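Local coordinates for protein ofchtiv-allosamidin (Ostrinia furnacalis, PDB 6JMB) that probably hydrolyses chitin as an insect group IV chitinase of glycosyl hydrolase family 18, and holds the inhibitor allosamidin in its active-site cleft, at residues C8-W13 with W345-D350; I43-T48 with Y92-A97; S260-N265 with Y311-Y316. One frame throughout, in Å; residues are numbered along the deposited sequence.

Contact 1: residues C8-W13 with W345-D350. With AMI (allosamizoline), chain C; NAA (2-acetamido-2-deoxy-beta-D-allopyranose), chain B; NAA (2-acetamido-2-deoxy-beta-D-allopyranose), chain D.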
loop_
_atom_site.group_PDB
_atom_site.type_symbol
_atom_site.label_atom_id
_atom_site.label_comp_id
_atom_site.label_asym_id
_atom_site.label_seq_id
_atom_site.Cartn_x
_atom_site.Cartn_y
_atom_site.Cartn_z
ATOM N N CYS A 8 4.202 0.495 -8.040
ATOM C CA CYS A 8 5.074 -0.172 -7.080
ATOM C C CYS A 8 5.558 0.835 -6.049
ATOM O O CYS A 8 6.293 1.761 -6.398
ATOM C CB CYS A 8 6.307 -0.730 -7.783
ATOM S SG CYS A 8 5.990 -2.007 -9.009
ATOM N N TYR A 9 5.212 0.616 -4.785
ATOM C CA TYR A 9 5.797 1.402 -3.704
ATOM C C TYR A 9 7.080 0.752 -3.212
ATOM O O TYR A 9 7.176 -0.477 -3.119
ATOM C CB TYR A 9 4.826 1.510 -2.532
ATOM C CG TYR A 9 3.734 2.520 -2.738
ATOM C CD1 TYR A 9 2.565 2.189 -3.405
ATOM C CD2 TYR A 9 3.873 3.814 -2.255
ATOM C CE1 TYR A 9 1.572 3.125 -3.581
ATOM C CE2 TYR A 9 2.880 4.756 -2.428
ATOM C CZ TYR A 9 1.724 4.398 -3.080
ATOM O OH TYR A 9 0.706 5.317 -3.252
ATOM N N TYR A 10 8.065 1.586 -2.883
ATOM C CA TYR A 10 9.332 1.133 -2.321
ATOM C C TYR A 10 9.497 1.768 -0.945
ATOM O O TYR A 10 9.621 2.995 -0.827
ATOM C CB TYR A 10 10.483 1.520 -3.244
ATOM C CG TYR A 10 11.874 1.226 -2.716
ATOM C CD1 TYR A 10 12.129 0.133 -1.888
ATOM C CD2 TYR A 10 12.933 2.051 -3.045
ATOM C CE1 TYR A 10 13.416 -0.124 -1.410
ATOM C CE2 TYR A 10 14.212 1.795 -2.588
ATOM C CZ TYR A 10 14.446 0.716 -1.773
ATOM O OH TYR A 10 15.728 0.483 -1.318
ATOM N N GLY A 11 9.476 0.931 0.094
ATOM C CA GLY A 11 9.804 1.369 1.441
ATOM C C GLY A 11 11.306 1.529 1.576
ATOM O O GLY A 11 12.025 0.549 1.804
ATOM N N THR A 12 11.789 2.763 1.412
ATOM C CA THR A 12 13.209 3.002 1.165
ATOM C C THR A 12 14.097 2.648 2.352
ATOM O O THR A 12 15.305 2.454 2.163
ATOM C CB THR A 12 13.432 4.452 0.718
ATOM O OG1 THR A 12 12.916 5.345 1.713
ATOM C CG2 THR A 12 12.729 4.717 -0.617
ATOM N N TRP A 13 13.535 2.547 3.560
ATOM C CA TRP A 13 14.304 2.138 4.728
ATOM C C TRP A 13 14.752 0.682 4.650
ATOM O O TRP A 13 15.544 0.245 5.495
ATOM C CB TRP A 13 13.486 2.382 6.006
ATOM C CG TRP A 13 12.115 1.788 5.942
ATOM C CD1 TRP A 13 11.746 0.546 6.358
ATOM C CD2 TRP A 13 10.930 2.405 5.416
ATOM N NE1 TRP A 13 10.404 0.349 6.130
ATOM C CE2 TRP A 13 9.883 1.475 5.547
ATOM C CE3 TRP A 13 10.656 3.655 4.848
ATOM C CZ2 TRP A 13 8.582 1.752 5.133
ATOM C CZ3 TRP A 13 9.361 3.928 4.434
ATOM C CH2 TRP A 13 8.342 2.979 4.579
ATOM N N TRP A 345 1.990 -2.612 -1.957
ATOM C CA TRP A 345 2.860 -2.295 -0.832
ATOM C C TRP A 345 3.450 -3.617 -0.365
ATOM O O TRP A 345 2.716 -4.460 0.167
ATOM C CB TRP A 345 2.079 -1.657 0.321
ATOM C CG TRP A 345 3.039 -1.242 1.380
ATOM C CD1 TRP A 345 3.507 -2.009 2.421
ATOM C CD2 TRP A 345 3.733 0.005 1.454
ATOM N NE1 TRP A 345 4.437 -1.294 3.150
ATOM C CE2 TRP A 345 4.594 -0.061 2.574
ATOM C CE3 TRP A 345 3.709 1.175 0.689
ATOM C CZ2 TRP A 345 5.418 1.003 2.942
ATOM C CZ3 TRP A 345 4.525 2.228 1.059
ATOM C CH2 TRP A 345 5.365 2.135 2.177
ATOM N N SER A 346 4.756 -3.833 -0.574
ATOM C CA SER A 346 5.703 -2.951 -1.251
ATOM C C SER A 346 6.753 -3.878 -1.868
ATOM O O SER A 346 6.865 -5.051 -1.487
ATOM C CB SER A 346 6.364 -1.994 -0.255
ATOM O OG SER A 346 6.806 -2.684 0.903
ATOM N N ILE A 347 7.529 -3.341 -2.812
ATOM C CA ILE A 347 8.334 -4.189 -3.687
ATOM C C ILE A 347 9.420 -4.931 -2.915
ATOM O O ILE A 347 9.803 -6.050 -3.289
ATOM C CB ILE A 347 8.889 -3.353 -4.859
ATOM C CG1 ILE A 347 9.507 -4.256 -5.934
ATOM C CG2 ILE A 347 9.874 -2.296 -4.361
ATOM C CD1 ILE A 347 9.866 -3.510 -7.222
ATOM N N GLU A 348 9.918 -4.343 -1.826
ATOM C CA GLU A 348 11.077 -4.882 -1.135
ATOM C C GLU A 348 10.785 -6.159 -0.359
ATOM O O GLU A 348 11.730 -6.756 0.174
ATOM C CB GLU A 348 11.693 -3.821 -0.226
ATOM C CG GLU A 348 10.839 -3.466 0.977
ATOM C CD GLU A 348 9.857 -2.345 0.711
ATOM O OE1 GLU A 348 9.727 -1.895 -0.450
ATOM O OE2 GLU A 348 9.196 -1.909 1.677
ATOM N N THR A 349 9.527 -6.604 -0.278
ATOM C CA THR A 349 9.226 -7.883 0.363
ATOM C C THR A 349 8.632 -8.913 -0.590
ATOM O O THR A 349 8.150 -9.953 -0.129
ATOM C CB THR A 349 8.362 -7.733 1.620
ATOM O OG1 THR A 349 7.093 -7.173 1.270
ATOM C CG2 THR A 349 9.048 -6.842 2.654
ATOM N N ASP A 350 8.637 -8.660 -1.897
ATOM C CA ASP A 350 8.507 -9.780 -2.810
ATOM C C ASP A 350 9.703 -10.703 -2.581
ATOM O O ASP A 350 10.693 -10.330 -1.943
ATOM C CB ASP A 350 8.483 -9.279 -4.262
ATOM C CG ASP A 350 7.756 -10.230 -5.223
ATOM O OD1 ASP A 350 7.478 -11.402 -4.877
ATOM O OD2 ASP A 350 7.463 -9.793 -6.357
HETATM C C1 AMI C . 0.504 1.533 3.859
HETATM C C2 AMI C . 1.004 2.970 4.289
HETATM C C3 AMI C . 2.324 2.737 4.833
HETATM C C4 AMI C . 2.246 1.287 5.466
HETATM C C5 AMI C . 1.591 0.558 4.391
HETATM C C6 AMI C . 0.979 -0.815 4.853
HETATM C C7 AMI C . 0.764 2.851 2.093
HETATM C C8 AMI C . 0.946 4.703 0.356
HETATM C C9 AMI C . 0.419 2.305 -0.379
HETATM N N2 AMI C . 1.009 3.685 3.194
HETATM N N7 AMI C . 0.710 3.293 0.694
HETATM O O3 AMI C . 2.672 3.757 5.769
HETATM O O4 AMI C . 3.502 0.666 5.703
HETATM O O6 AMI C . 0.123 -0.577 5.952
HETATM O O7 AMI C . 0.547 1.544 2.415
HETATM C C1 NAA B . 8.372 1.459 9.723
HETATM C C2 NAA B . 9.434 2.384 10.300
HETATM C C3 NAA B . 10.618 1.605 10.802
HETATM C C4 NAA B . 10.250 0.531 11.769
HETATM C C5 NAA B . 9.164 -0.365 11.164
HETATM C C6 NAA B . 8.584 -1.315 12.147
HETATM C C7 NAA B . 9.370 4.669 9.092
HETATM C C8 NAA B . 9.846 5.568 7.937
HETATM N N2 NAA B . 9.888 3.268 9.197
HETATM O O3 NAA B . 11.184 0.927 9.660
HETATM O O4 NAA B . 11.415 -0.281 11.976
HETATM O O5 NAA B . 7.992 0.425 10.719
HETATM O O6 NAA B . 7.253 -1.583 11.667
HETATM O O7 NAA B . 8.584 5.088 9.918
HETATM C C1 NAA D . 4.081 1.007 6.925
HETATM C C2 NAA D . 5.122 -0.037 7.297
HETATM C C3 NAA D . 5.907 0.345 8.495
HETATM C C4 NAA D . 6.554 1.704 8.303
HETATM C C5 NAA D . 5.481 2.728 7.960
HETATM C C6 NAA D . 6.036 4.094 7.693
HETATM C C7 NAA D . 4.500 -2.419 6.588
HETATM C C8 NAA D . 3.642 -3.667 6.816
HETATM N N2 NAA D . 4.316 -1.285 7.527
HETATM O O3 NAA D . 4.995 0.363 9.636
HETATM O O4 NAA D . 7.230 2.164 9.491
HETATM O O5 NAA D . 4.794 2.299 6.744
HETATM O O6 NAA D . 4.944 4.959 7.472
HETATM O O7 NAA D . 5.285 -2.353 5.720
#

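Contact 2: residues I43-T48 with Y92-A97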
loop_
_atom_site.group_PDB
_atom_site.type_symbol
_atom_site.label_atom_id
_atom_site.label_comp_id
_atom_site.label_asym_id
_atom_site.label_seq_id
_atom_site.Cartn_x
_atom_site.Cartn_y
_atom_site.Cartn_z
ATOM N N ILE A 43 6.346 16.332 6.024
ATOM C CA ILE A 43 6.138 17.773 6.098
ATOM C C ILE A 43 6.269 18.212 7.546
ATOM O O ILE A 43 6.218 17.404 8.473
ATOM C CB ILE A 43 4.756 18.228 5.566
ATOM C CG1 ILE A 43 3.641 17.763 6.502
ATOM C CG2 ILE A 43 4.524 17.727 4.157
ATOM C CD1 ILE A 43 2.300 18.415 6.221
ATOM N N ASN A 44 6.428 19.516 7.734
ATOM C CA ASN A 44 6.115 20.110 9.023
ATOM C C ASN A 44 4.724 20.744 8.949
ATOM O O ASN A 44 4.108 20.811 7.882
ATOM C CB ASN A 44 7.222 21.072 9.492
ATOM C CG ASN A 44 7.360 22.314 8.625
ATOM O OD1 ASN A 44 6.435 22.721 7.924
ATOM N ND2 ASN A 44 8.529 22.949 8.699
ATOM N N ALA A 45 4.222 21.205 10.097
ATOM C CA ALA A 45 2.861 21.739 10.124
ATOM C C ALA A 45 2.716 23.001 9.281
ATOM O O ALA A 45 1.602 23.328 8.849
ATOM C CB ALA A 45 2.418 22.006 11.563
ATOM N N GLU A 46 3.813 23.710 9.030
ATOM C CA GLU A 46 3.797 24.898 8.188
ATOM C C GLU A 46 3.869 24.560 6.704
ATOM O O GLU A 46 3.954 25.472 5.874
ATOM C CB GLU A 46 4.950 25.829 8.590
ATOM C CG GLU A 46 4.900 26.315 10.052
ATOM C CD GLU A 46 5.263 25.235 11.076
ATOM O OE1 GLU A 46 6.137 24.390 10.791
ATOM O OE2 GLU A 46 4.666 25.233 12.176
ATOM N N GLY A 47 3.849 23.277 6.356
ATOM C CA GLY A 47 3.795 22.857 4.974
ATOM C C GLY A 47 5.124 22.596 4.299
ATOM O O GLY A 47 5.133 22.249 3.116
ATOM N N THR A 48 6.248 22.746 4.986
ATOM C CA THR A 48 7.526 22.529 4.322
ATOM C C THR A 48 7.740 21.042 4.069
ATOM O O THR A 48 7.785 20.245 5.011
ATOM C CB THR A 48 8.663 23.106 5.156
ATOM O OG1 THR A 48 8.474 24.520 5.272
ATOM C CG2 THR A 48 10.002 22.841 4.476
ATOM N N TYR A 92 -0.515 17.392 8.754
ATOM C CA TYR A 92 -1.256 17.510 7.499
ATOM C C TYR A 92 -2.559 18.264 7.708
ATOM O O TYR A 92 -2.958 19.077 6.864
ATOM C CB TYR A 92 -1.498 16.110 6.903
ATOM C CG TYR A 92 -0.186 15.463 6.546
ATOM C CD1 TYR A 92 0.545 14.766 7.498
ATOM C CD2 TYR A 92 0.367 15.622 5.285
ATOM C CE1 TYR A 92 1.781 14.232 7.198
ATOM C CE2 TYR A 92 1.601 15.087 4.974
ATOM C CZ TYR A 92 2.298 14.391 5.933
ATOM O OH TYR A 92 3.536 13.868 5.636
ATOM N N SER A 93 -3.222 18.013 8.838
ATOM C CA SER A 93 -4.438 18.740 9.184
ATOM C C SER A 93 -4.160 20.232 9.326
ATOM O O SER A 93 -4.904 21.069 8.800
ATOM C CB SER A 93 -4.996 18.161 10.482
ATOM O OG SER A 93 -6.176 18.827 10.885
ATOM N N ILE A 94 -3.081 20.584 10.028
ATOM C CA ILE A 94 -2.718 21.992 10.191
ATOM C C ILE A 94 -2.354 22.614 8.848
ATOM O O ILE A 94 -2.828 23.700 8.499
ATOM C CB ILE A 94 -1.573 22.129 11.207
ATOM C CG1 ILE A 94 -2.044 21.714 12.597
ATOM C CG2 ILE A 94 -1.042 23.558 11.220
ATOM C CD1 ILE A 94 -0.899 21.464 13.559
ATOM N N MET A 95 -1.519 21.927 8.067
ATOM C CA MET A 95 -1.074 22.475 6.788
ATOM C C MET A 95 -2.252 22.712 5.854
ATOM O O MET A 95 -2.360 23.768 5.218
ATOM C CB MET A 95 -0.065 21.524 6.137
ATOM C CG MET A 95 0.348 21.915 4.712
ATOM S SD MET A 95 -0.714 21.273 3.395
ATOM C CE MET A 95 -0.296 19.530 3.435
ATOM N N ALA A 96 -3.146 21.729 5.747
ATOM C CA ALA A 96 -4.200 21.798 4.746
ATOM C C ALA A 96 -5.211 22.896 5.037
ATOM O O ALA A 96 -5.858 23.373 4.100
ATOM C CB ALA A 96 -4.907 20.446 4.628
ATOM N N ALA A 97 -5.343 23.315 6.298
ATOM C CA ALA A 97 -6.343 24.310 6.672
ATOM C C ALA A 97 -5.933 25.742 6.350
ATOM O O ALA A 97 -6.790 26.633 6.363
ATOM C CB ALA A 97 -6.647 24.200 8.165
#

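Contact 3: residues S260-N265 with Y311-Y316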
loop_
_atom_site.group_PDB
_atom_site.type_symbol
_atom_site.label_atom_id
_atom_site.label_comp_id
_atom_site.label_asym_id
_atom_site.label_seq_id
_atom_site.Cartn_x
_atom_site.Cartn_y
_atom_site.Cartn_z
ATOM N N SER A 260 -5.504 -25.051 19.296
ATOM C CA SER A 260 -6.404 -25.998 18.651
ATOM C C SER A 260 -7.560 -25.319 17.930
ATOM O O SER A 260 -8.307 -25.996 17.217
ATOM C CB SER A 260 -6.932 -27.020 19.661
ATOM O OG SER A 260 -7.754 -26.398 20.631
ATOM N N VAL A 261 -7.732 -24.013 18.104
ATOM C CA VAL A 261 -8.780 -23.252 17.429
ATOM C C VAL A 261 -8.057 -22.281 16.506
ATOM O O VAL A 261 -7.605 -21.212 16.938
ATOM C CB VAL A 261 -9.698 -22.531 18.421
ATOM C CG1 VAL A 261 -10.811 -21.826 17.686
ATOM C CG2 VAL A 261 -10.276 -23.544 19.416
ATOM N N ASN A 262 -7.908 -22.671 15.235
ATOM C CA ASN A 262 -6.934 -22.045 14.347
ATOM C C ASN A 262 -7.533 -21.655 12.999
ATOM O O ASN A 262 -6.792 -21.416 12.038
ATOM C CB ASN A 262 -5.719 -22.962 14.169
ATOM C CG ASN A 262 -6.122 -24.400 13.883
ATOM O OD1 ASN A 262 -7.031 -24.655 13.094
ATOM N ND2 ASN A 262 -5.454 -25.344 14.533
ATOM N N ALA A 263 -8.855 -21.590 12.901
ATOM C CA ALA A 263 -9.496 -21.066 11.715
ATOM C C ALA A 263 -9.344 -19.547 11.693
ATOM O O ALA A 263 -9.001 -18.927 12.704
ATOM C CB ALA A 263 -10.978 -21.440 11.734
ATOM N N PRO A 264 -9.605 -18.910 10.553
ATOM C CA PRO A 264 -9.826 -17.463 10.572
ATOM C C PRO A 264 -10.939 -17.156 11.562
ATOM O O PRO A 264 -11.823 -17.982 11.804
ATOM C CB PRO A 264 -10.254 -17.146 9.132
ATOM C CG PRO A 264 -9.732 -18.292 8.312
ATOM C CD PRO A 264 -9.811 -19.489 9.213
ATOM N N ASN A 265 -10.861 -15.972 12.170
ATOM C CA ASN A 265 -11.825 -15.517 13.172
ATOM C C ASN A 265 -11.798 -16.345 14.453
ATOM O O ASN A 265 -12.823 -16.504 15.127
ATOM C CB ASN A 265 -13.234 -15.359 12.599
ATOM C CG ASN A 265 -13.348 -14.115 11.768
ATOM O OD1 ASN A 265 -13.348 -13.004 12.302
ATOM N ND2 ASN A 265 -13.383 -14.280 10.452
ATOM N N TYR A 311 -3.743 -18.990 4.612
ATOM C CA TYR A 311 -3.267 -18.690 5.951
ATOM C C TYR A 311 -2.502 -19.905 6.445
ATOM O O TYR A 311 -2.624 -21.001 5.891
ATOM C CB TYR A 311 -4.414 -18.305 6.900
ATOM C CG TYR A 311 -5.456 -19.384 7.095
ATOM C CD1 TYR A 311 -6.440 -19.616 6.140
ATOM C CD2 TYR A 311 -5.457 -20.175 8.238
ATOM C CE1 TYR A 311 -7.394 -20.607 6.318
ATOM C CE2 TYR A 311 -6.407 -21.165 8.421
ATOM C CZ TYR A 311 -7.366 -21.374 7.463
ATOM O OH TYR A 311 -8.312 -22.366 7.653
ATOM N N ALA A 312 -1.702 -19.708 7.486
ATOM C CA ALA A 312 -0.837 -20.767 7.974
ATOM C C ALA A 312 -0.805 -20.739 9.489
ATOM O O ALA A 312 -0.927 -19.680 10.109
ATOM C CB ALA A 312 0.583 -20.632 7.414
ATOM N N PHE A 313 -0.640 -21.912 10.092
ATOM C CA PHE A 313 -0.534 -21.965 11.541
ATOM C C PHE A 313 0.470 -23.022 11.970
ATOM O O PHE A 313 0.720 -24.003 11.264
ATOM C CB PHE A 313 -1.888 -22.167 12.241
ATOM C CG PHE A 313 -2.647 -23.367 11.773
ATOM C CD1 PHE A 313 -2.432 -24.605 12.353
ATOM C CD2 PHE A 313 -3.582 -23.255 10.757
ATOM C CE1 PHE A 313 -3.136 -25.717 11.931
ATOM C CE2 PHE A 313 -4.296 -24.366 10.329
ATOM C CZ PHE A 313 -4.068 -25.596 10.918
ATOM N N LEU A 314 1.057 -22.786 13.140
ATOM C CA LEU A 314 1.987 -23.727 13.754
ATOM C C LEU A 314 1.942 -23.427 15.244
ATOM O O LEU A 314 2.446 -22.385 15.680
ATOM C CB LEU A 314 3.388 -23.523 13.199
ATOM C CG LEU A 314 4.490 -24.376 13.831
ATOM C CD1 LEU A 314 4.116 -25.853 13.784
ATOM C CD2 LEU A 314 5.811 -24.138 13.120
ATOM N N ASP A 315 1.321 -24.323 16.011
ATOM C CA ASP A 315 1.119 -24.099 17.438
ATOM C C ASP A 315 0.472 -22.734 17.667
ATOM O O ASP A 315 -0.617 -22.485 17.143
ATOM C CB ASP A 315 2.429 -24.271 18.212
ATOM C CG ASP A 315 2.969 -25.678 18.131
ATOM O OD1 ASP A 315 2.155 -26.620 18.079
ATOM O OD2 ASP A 315 4.210 -25.839 18.123
ATOM N N TYR A 316 1.120 -21.840 18.418
ATOM C CA TYR A 316 0.499 -20.551 18.708
ATOM C C TYR A 316 0.492 -19.596 17.514
ATOM O O TYR A 316 -0.257 -18.615 17.530
ATOM C CB TYR A 316 1.159 -19.899 19.927
ATOM C CG TYR A 316 0.615 -20.433 21.231
ATOM C CD1 TYR A 316 -0.558 -19.925 21.762
ATOM C CD2 TYR A 316 1.260 -21.454 21.917
ATOM C CE1 TYR A 316 -1.080 -20.404 22.940
ATOM C CE2 TYR A 316 0.743 -21.946 23.106
ATOM C CZ TYR A 316 -0.427 -21.409 23.611
ATOM O OH TYR A 316 -0.965 -21.876 24.789
#

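Contact 1: residues C8-W13 with W345-D350
The carboxylate of Glu-348 is gripped at both oxygens: OE1 takes the backbone N of Gly-11 at 2.9 Å, and OE2 takes the hydroxyl OG of Ser-346 at 2.6 Å. Both donors come from above the carboxylate plane, Ser-346 OG the more steeply at 64° out of it. A bend at chi2 (-89°) puts CD of Glu-348 beside the backbone of Gly-11, and the missing side chain of Gly-11 lets the carboxylate lie close against its CA. The same OE1 also touches the edge of the Tyr-10 ring, whose hydroxyl is bonded to Phe-23 O. One residue back, Ile-347 N donates a hydrogen bond to Tyr-9 O at 2.9 Å, while Ile-347 CG2 packs on Tyr-10 CB.

Beside this polar seam lies Trp-345, joined to Ser-346 by a cis peptide bond. CE3 of its six-membered ring presses on Tyr-9 CB at 3.4 Å. One face of the indole carries the allosamizoline, with C5 3.5 Å above the ring plane, while Ser-346 CB backs the opposite face. NE1 donates outward at the indole edge, in plane, to the acetamido O7 of the chain D sugar at 2.9 Å. Trp-13 meets Trp-345 tip to tip, CH2 to CZ2 at 3.9 Å, and takes the acetamido N2 of the chain B sugar over the centre of one face, with the sugar hydroxyl O3 near CD1. The ring of Tyr-9 takes allosamizoline C9 over a face, and its hydroxyl is held by Asp-122, the first aspartate of the family's D-x-D-x-E motif. A tryptophan floor with a non-proline cis peptide, set at the C-terminal ends of neighbouring parallel strands 5-11 and 341-345, is characteristic of the substrate cleft of the family 18 TIM barrel.

Contact 2: residues I43-T48 with Y92-A97
Ile-43 lays its CD1 methyl on the face of Tyr-92, where the turn beyond the C-terminal end of strand 35-43 packs on helix 90-97, on the outer part of the TIM barrel. The turn is a type I turn from Asn-44 to Gly-47 with a G1 beta bulge: Gly-47 N bonds back to Asn-44 O, Asn-44 N pairs with Thr-48 O, and Gly-47 takes a positive phi of 93°. It joins strand 35-43 to the antiparallel strand 49-51.

The CD1 of Ile-43 makes a CH-pi contact, 3.7 Å from the centroid of the Tyr-92 ring and 19° off its normal. An extended chi2 (168°) carries CD1 out over the ring, while CG1 lies 3.7 Å from CZ. Glu-87 OE1 bonds both the hydroxyl of Tyr-92 and the backbone N of Ile-43, tying the two residues to one carboxylate. Phe-105 of helix 99-116 touches both Ile-43 and Met-95, adding to the apolar cluster.

Ala-45, at the crest of the turn, sets its CB against Ile-94, 3.8 Å from CG2, and its carbonyl O against Met-95 CA at 3.5 Å. No hydrogen bond crosses between turn and helix. Met-95 packs against Gly-47: its chain bends at chi2 and chi3, bringing CE to 4.0 Å from Ile-43 CD1, while its CG rests 3.6 Å from Gly-47 CA.

Contact 3: residues S260-N265 with Y311-Y316
This is a partly buried packing contact without hydrogen bonds between its two segments, in which a loop lies over aromatic side chains of a strand: Asn-262 sits on Phe-313, and Pro-264 on Tyr-311. The loop follows strand 243-256, and strand 309-314 belongs to the antiparallel group with 300-304 and 317-320.

The amide of Asn-262 is stacked on the phenyl ring, the two planes only 10° apart. Its CG stands 3.7 Å above the middle of the Phe-313 ring, ND2 comes to 3.5 Å from CE1, and CB adds a CH-pi contact over the same face. A bond from ND2 to Pro-259 O helps fix the rotation of the amide. An alanine in place of Phe-313 takes away the ring and would probably leave a gap against the amide and CB of Asn-262, with the amide held flat by less than before.

Pro-264 crosses Tyr-311 at about a right angle, its CD 4.0 Å from the ring centroid and 29° off the normal, with CD 3.5 Å from CZ. Between these two pairs, Asn-262 O comes within 3.6 Å of Tyr-311 CE2 and accepts a bond from Trp-318 NE1. Trp-318, from strand 317-320, also touches Pro-264, Phe-313 and Tyr-311. The position of these antiparallel strands between the seventh and eighth barrel strands, 243-256 and 341-345, is consistent with the alpha+beta insertion domain found in many family 18 chitinases.

Overall arrangement
Contact 1 is the central one, about 9 Å from the centre of the chain, and it alone touches the bound inhibitor; its chemistry mixes buried hydrogen bonds with indole and phenol surfaces. Contacts 2 and 3 lie on opposite sides of the chain's centre, their own centres about 43 Å apart, and neither has a hydrogen bond between its segments. Contact 2 is buried and mostly aliphatic, whereas contact 3 is partly exposed, stacks an amide on one ring and sets a proline CH over another. Barrel strands connect all three: 35-43, beside 5-11 of contact 1, runs into contact 2, and 243-256, beside 341-345, leads to contact 3.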